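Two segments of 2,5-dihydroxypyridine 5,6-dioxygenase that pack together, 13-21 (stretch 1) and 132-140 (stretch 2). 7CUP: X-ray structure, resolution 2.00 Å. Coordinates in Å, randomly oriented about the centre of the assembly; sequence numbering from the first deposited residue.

Stretch 1, residues 13-21: EHVLKLSRV
Stretch 2 132-140: MLPTEDDKR

Stretch 1 comprises the end of a helix, Glu13 to Leu18, and a short non-helical tail, Ser19 to Val21; it packs against a loop, Met132 to Thr135, and the first turn of the helix that starts at Glu136. CA atoms pair at Val15–Pro134 (6.8 Å) and Leu18–Glu136 (7.7 Å), so both chains advance in the same sense, and 316 Å² is buried in total. Glu13 opens the segment without contact. His14 (chi1 169°, t; chi2 84°) points toward stretch 2 and makes the one hydrogen bond across the contact: NE2 donates to Pro134 O at 2.9 Å and 165°, with the oxygen near the ring plane, a place suited to an aromatic ring whose NE2 can give its proton to a backbone carbonyl. Its CD2 also lies 3.8 Å from Leu133 CG. Val15 (t) is buried, its CG2 3.6 Å from Pro134 CD and 3.8 Å from Leu133 CD1; the compact branched side chain fits against the proline ring (C-gamma exo) and the leucine tip (chi1 t, chi2 p). Leu16 and Lys17 are out of reach. Leu18 (m, t) points toward stretch 2 and has the largest covered area, 62 Å²; its branched apolar end serves two neighbours, CD1 approaching Pro134 O at 3.6 Å and CD2 meeting the aliphatic CG of Glu136 (m, t) at 3.6 Å. Ser19 (m) leaves helical geometry, its OG donating to Val15 O at 3.0 Å. Arg20, at phi/psi 67/33 (chi1 m, chi2 t, chi3 -130°, chi4 -71°), starts sideways, but its end comes nearer, so that NH2 lies 4.1 Å from Lys139 NZ (chi1–chi4 all t), a close pair of like charges that cannot itself attract; Arg20 NE and Lys139 NZ have hydrogen bonds elsewhere in the structure. Val21 turns to extended phi/psi, -82/132, beyond contact. In stretch 2, extended Pro134 (-64/149) and Thr135 (-128/146) lead into the helix, where Thr135 OG1 (chi1 p) caps it by accepting from Asp138 N at 3.0 Å.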

ATOM      1  N   GLU A  13     -17.480  18.739   3.127  1.00 23.50           N
ATOM      2  CA  GLU A  13     -18.122  19.555   4.192  1.00 23.89           C
ATOM      3  C   GLU A  13     -19.226  20.417   3.570  1.00 24.24           C
ATOM      4  O   GLU A  13     -20.326  20.457   4.154  1.00 22.17           O
ATOM      5  CB  GLU A  13     -17.135  20.447   4.935  1.00 26.30           C
ATOM      6  CG  GLU A  13     -16.161  19.637   5.736  1.00 29.66           C
ATOM      7  CD  GLU A  13     -15.059  20.469   6.355  1.00 35.35           C
ATOM      8  OE1 GLU A  13     -15.402  21.299   7.226  1.00 34.13           O
ATOM      9  OE2 GLU A  13     -13.865  20.241   5.995  1.00 39.65           O
ATOM     10  N   HIS A  14     -18.946  21.101   2.458  1.00 22.47           N
ATOM     11  CA  HIS A  14     -19.930  21.977   1.765  1.00 23.74           C
ATOM     12  C   HIS A  14     -21.187  21.181   1.382  1.00 23.66           C
ATOM     13  O   HIS A  14     -22.314  21.581   1.772  1.00 26.49           O
ATOM     14  CB  HIS A  14     -19.286  22.673   0.563  1.00 25.83           C
ATOM     15  CG  HIS A  14     -20.280  23.352  -0.321  1.00 29.42           C
ATOM     16  ND1 HIS A  14     -20.748  24.619  -0.058  1.00 30.17           N
ATOM     17  CD2 HIS A  14     -20.860  22.967  -1.475  1.00 33.39           C
ATOM     18  CE1 HIS A  14     -21.596  24.980  -0.996  1.00 33.14           C
ATOM     19  NE2 HIS A  14     -21.681  23.983  -1.884  1.00 33.16           N
ATOM     20  N   VAL A  15     -21.018  20.042   0.718  1.00 22.05           N
ATOM     21  CA  VAL A  15     -22.154  19.240   0.181  1.00 22.22           C
ATOM     22  C   VAL A  15     -22.895  18.561   1.347  1.00 21.69           C
ATOM     23  O   VAL A  15     -24.118  18.497   1.267  1.00 21.30           O
ATOM     24  CB  VAL A  15     -21.669  18.268  -0.915  1.00 23.00           C
ATOM     25  CG1 VAL A  15     -22.804  17.391  -1.434  1.00 21.31           C
ATOM     26  CG2 VAL A  15     -21.017  19.057  -2.061  1.00 22.67           C
ATOM     27  N   LEU A  16     -22.211  18.077   2.387  1.00 21.40           N
ATOM     28  CA  LEU A  16     -22.891  17.473   3.569  1.00 22.73           C
ATOM     29  C   LEU A  16     -23.694  18.552   4.340  1.00 23.50           C
ATOM     30  O   LEU A  16     -24.807  18.265   4.734  1.00 21.72           O
ATOM     31  CB  LEU A  16     -21.849  16.809   4.463  1.00 21.60           C
ATOM     32  CG  LEU A  16     -21.185  15.548   3.902  1.00 21.67           C
ATOM     33  CD1 LEU A  16     -20.301  14.955   4.982  1.00 23.04           C
ATOM     34  CD2 LEU A  16     -22.174  14.523   3.418  1.00 21.63           C
ATOM     35  N   LYS A  17     -23.174  19.771   4.456  1.00 24.46           N
ATOM     36  CA  LYS A  17     -23.917  20.931   5.021  1.00 30.20           C
ATOM     37  C   LYS A  17     -25.189  21.197   4.197  1.00 28.01           C
ATOM     38  O   LYS A  17     -26.279  21.237   4.792  1.00 26.86           O
ATOM     39  CB  LYS A  17     -23.014  22.161   5.100  1.00 30.03           C
ATOM     40  CG  LYS A  17     -22.744  22.621   6.518  1.00 40.49           C
ATOM     41  CD  LYS A  17     -21.919  23.885   6.637  1.00 44.53           C
ATOM     42  CE  LYS A  17     -20.484  23.576   7.001  1.00 50.03           C
ATOM     43  NZ  LYS A  17     -19.598  24.744   6.804  1.00 57.15           N
ATOM     44  N   LEU A  18     -25.080  21.326   2.879  1.00 24.55           N
ATOM     45  CA  LEU A  18     -26.272  21.535   2.035  1.00 24.82           C
ATOM     46  C   LEU A  18     -27.225  20.358   2.239  1.00 22.70           C
ATOM     47  O   LEU A  18     -28.438  20.553   2.132  1.00 22.81           O
ATOM     48  CB  LEU A  18     -25.851  21.666   0.570  1.00 26.54           C
ATOM     49  CG  LEU A  18     -25.204  22.993   0.198  1.00 27.77           C
ATOM     50  CD1 LEU A  18     -24.728  22.973  -1.252  1.00 29.22           C
ATOM     51  CD2 LEU A  18     -26.172  24.152   0.444  1.00 31.63           C
ATOM     52  N   SER A  19     -26.689  19.171   2.499  1.00 22.27           N
ATOM     53  CA  SER A  19     -27.459  17.925   2.754  1.00 20.92           C
ATOM     54  C   SER A  19     -27.985  17.861   4.202  1.00 20.71           C
ATOM     55  O   SER A  19     -28.483  16.792   4.594  1.00 22.72           O
ATOM     56  CB  SER A  19     -26.619  16.698   2.420  1.00 20.86           C
ATOM     57  OG  SER A  19     -26.391  16.586   1.031  1.00 20.36           O
ATOM     58  N   ARG A  20     -27.845  18.927   4.985  1.00 21.88           N
ATOM     59  CA  ARG A  20     -28.403  19.079   6.357  1.00 24.73           C
ATOM     60  C   ARG A  20     -27.733  18.103   7.323  1.00 25.01           C
ATOM     61  O   ARG A  20     -28.366  17.665   8.312  1.00 21.70           O
ATOM     62  CB  ARG A  20     -29.938  19.005   6.328  1.00 28.93           C
ATOM     63  CG  ARG A  20     -30.550  20.264   5.718  1.00 32.16           C
ATOM     64  CD  ARG A  20     -32.035  20.520   5.950  1.00 38.87           C
ATOM     65  NE  ARG A  20     -32.672  20.804   4.664  1.00 45.90           N
ATOM     66  CZ  ARG A  20     -32.522  21.920   3.930  1.00 51.49           C
ATOM     67  NH1 ARG A  20     -31.751  22.910   4.354  1.00 57.81           N
ATOM     68  NH2 ARG A  20     -33.151  22.040   2.766  1.00 48.93           N
ATOM     69  N   VAL A  21     -26.455  17.813   7.111  1.00 21.57           N
ATOM     70  CA  VAL A  21     -25.672  17.044   8.114  1.00 20.67           C
ATOM     71  C   VAL A  21     -25.203  18.019   9.184  1.00 21.03           C
ATOM     72  O   VAL A  21     -24.668  19.062   8.837  1.00 20.44           O
ATOM     73  CB  VAL A  21     -24.485  16.331   7.472  1.00 19.65           C
ATOM     74  CG1 VAL A  21     -23.575  15.731   8.508  1.00 20.79           C
ATOM     75  CG2 VAL A  21     -24.961  15.303   6.468  1.00 19.52           C
ATOM     76  N   MET A 132     -18.555  20.774 -10.876  1.00 20.72           N
ATOM     77  CA  MET A 132     -20.025  20.876 -10.685  1.00 21.58           C
ATOM     78  C   MET A 132     -20.375  20.793  -9.184  1.00 20.63           C
ATOM     79  O   MET A 132     -21.358  20.170  -8.837  1.00 22.35           O
ATOM     80  CB  MET A 132     -20.747  19.815 -11.519  1.00 22.40           C
ATOM     81  CG  MET A 132     -20.563  20.067 -12.976  1.00 22.89           C
ATOM     82  SD  MET A 132     -21.223  18.808 -14.032  1.00 25.43           S
ATOM     83  CE  MET A 132     -19.882  17.608 -14.048  1.00 26.20           C
ATOM     84  N   LEU A 133     -19.591  21.428  -8.329  1.00 20.49           N
ATOM     85  CA  LEU A 133     -19.886  21.514  -6.870  1.00 23.69           C
ATOM     86  C   LEU A 133     -21.280  22.112  -6.689  1.00 24.72           C
ATOM     87  O   LEU A 133     -21.578  23.173  -7.242  1.00 22.29           O
ATOM     88  CB  LEU A 133     -18.843  22.405  -6.208  1.00 22.80           C
ATOM     89  CG  LEU A 133     -18.926  22.457  -4.691  1.00 24.79           C
ATOM     90  CD1 LEU A 133     -18.501  21.129  -4.086  1.00 25.85           C
ATOM     91  CD2 LEU A 133     -18.073  23.602  -4.177  1.00 27.23           C
ATOM     92  N   PRO A 134     -22.194  21.411  -5.997  1.00 23.90           N
ATOM     93  CA  PRO A 134     -23.591  21.846  -5.939  1.00 25.95           C
ATOM     94  C   PRO A 134     -23.824  23.206  -5.241  1.00 25.30           C
ATOM     95  O   PRO A 134     -23.065  23.586  -4.351  1.00 23.57           O
ATOM     96  CB  PRO A 134     -24.293  20.702  -5.200  1.00 25.66           C
ATOM     97  CG  PRO A 134     -23.388  19.515  -5.389  1.00 26.59           C
ATOM     98  CD  PRO A 134     -21.989  20.082  -5.409  1.00 25.11           C
ATOM     99  N   THR A 135     -24.860  23.923  -5.705  1.00 26.22           N
ATOM    100  CA  THR A 135     -25.307  25.261  -5.215  1.00 25.55           C
ATOM    101  C   THR A 135     -26.808  25.219  -4.898  1.00 25.58           C
ATOM    102  O   THR A 135     -27.543  24.477  -5.559  1.00 22.90           O
ATOM    103  CB  THR A 135     -24.982  26.380  -6.218  1.00 25.63           C
ATOM    104  OG1 THR A 135     -25.710  26.185  -7.435  1.00 26.53           O
ATOM    105  CG2 THR A 135     -23.499  26.505  -6.497  1.00 27.02           C
ATOM    106  N   GLU A 136     -27.230  25.966  -3.882  1.00 28.29           N
ATOM    107  CA  GLU A 136     -28.662  26.268  -3.600  1.00 30.74           C
ATOM    108  C   GLU A 136     -29.320  26.809  -4.876  1.00 28.06           C
ATOM    109  O   GLU A 136     -30.453  26.455  -5.148  1.00 32.51           O
ATOM    110  CB  GLU A 136     -28.746  27.252  -2.433  1.00 32.60           C
ATOM    111  CG  GLU A 136     -27.999  26.752  -1.202  1.00 38.66           C
ATOM    112  CD  GLU A 136     -28.414  27.280   0.167  1.00 41.76           C
ATOM    113  OE1 GLU A 136     -29.559  27.051   0.562  1.00 43.80           O
ATOM    114  OE2 GLU A 136     -27.560  27.853   0.858  1.00 44.03           O
ATOM    115  N   ASP A 137     -28.598  27.604  -5.656  1.00 29.35           N
ATOM    116  CA  ASP A 137     -29.129  28.220  -6.897  1.00 31.44           C
ATOM    117  C   ASP A 137     -29.436  27.120  -7.918  1.00 33.10           C
ATOM    118  O   ASP A 137     -30.488  27.223  -8.601  1.00 31.83           O
ATOM    119  CB  ASP A 137     -28.188  29.313  -7.399  1.00 35.74           C
ATOM    120  CG  ASP A 137     -28.963  30.468  -8.014  1.00 43.94           C
ATOM    121  OD1 ASP A 137     -28.984  30.539  -9.268  1.00 43.84           O
ATOM    122  OD2 ASP A 137     -29.590  31.245  -7.235  1.00 40.17           O
ATOM    123  N   ASP A 138     -28.607  26.070  -8.008  1.00 28.78           N
ATOM    124  CA  ASP A 138     -28.917  24.952  -8.929  1.00 27.45           C
ATOM    125  C   ASP A 138     -30.277  24.368  -8.524  1.00 25.90           C
ATOM    126  O   ASP A 138     -31.076  24.068  -9.407  1.00 26.42           O
ATOM    127  CB  ASP A 138     -27.812  23.883  -8.962  1.00 29.25           C
ATOM    128  CG  ASP A 138     -26.580  24.279  -9.777  1.00 31.75           C
ATOM    129  OD1 ASP A 138     -26.616  25.343 -10.444  1.00 29.56           O
ATOM    130  OD2 ASP A 138     -25.566  23.538  -9.720  1.00 35.13           O
ATOM    131  N   LYS A 139     -30.485  24.110  -7.242  1.00 24.91           N
ATOM    132  CA  LYS A 139     -31.740  23.506  -6.718  1.00 27.98           C
ATOM    133  C   LYS A 139     -32.928  24.399  -7.098  1.00 28.54           C
ATOM    134  O   LYS A 139     -33.954  23.859  -7.585  1.00 26.79           O
ATOM    135  CB  LYS A 139     -31.686  23.364  -5.200  1.00 29.69           C
ATOM    136  CG  LYS A 139     -32.870  22.609  -4.629  1.00 32.12           C
ATOM    137  CD  LYS A 139     -33.069  22.838  -3.165  1.00 33.87           C
ATOM    138  CE  LYS A 139     -34.280  22.111  -2.644  1.00 36.68           C
ATOM    139  NZ  LYS A 139     -34.248  22.096  -1.163  1.00 39.91           N
ATOM    140  N   ARG A 140     -32.784  25.701  -6.868  1.00 29.55           N
ATOM    141  CA  ARG A 140     -33.847  26.690  -7.181  1.00 36.57           C
ATOM    142  C   ARG A 140     -34.257  26.525  -8.654  1.00 36.32           C
ATOM    143  O   ARG A 140     -35.475  26.347  -8.926  1.00 34.09           O
ATOM    144  CB  ARG A 140     -33.387  28.114  -6.837  1.00 40.03           C
ATOM    145  CG  ARG A 140     -34.473  29.168  -7.026  1.00 43.15           C
ATOM    146  CD  ARG A 140     -33.994  30.603  -6.941  1.00 46.81           C
ATOM    147  NE  ARG A 140     -32.900  30.940  -7.857  1.00 52.86           N
ATOM    148  CZ  ARG A 140     -33.017  31.114  -9.175  1.00 52.94           C
ATOM    149  NH1 ARG A 140     -34.177  30.964  -9.790  1.00 57.03           N
ATOM    150  NH2 ARG A 140     -31.952  31.404  -9.891  1.00 56.95           N
TER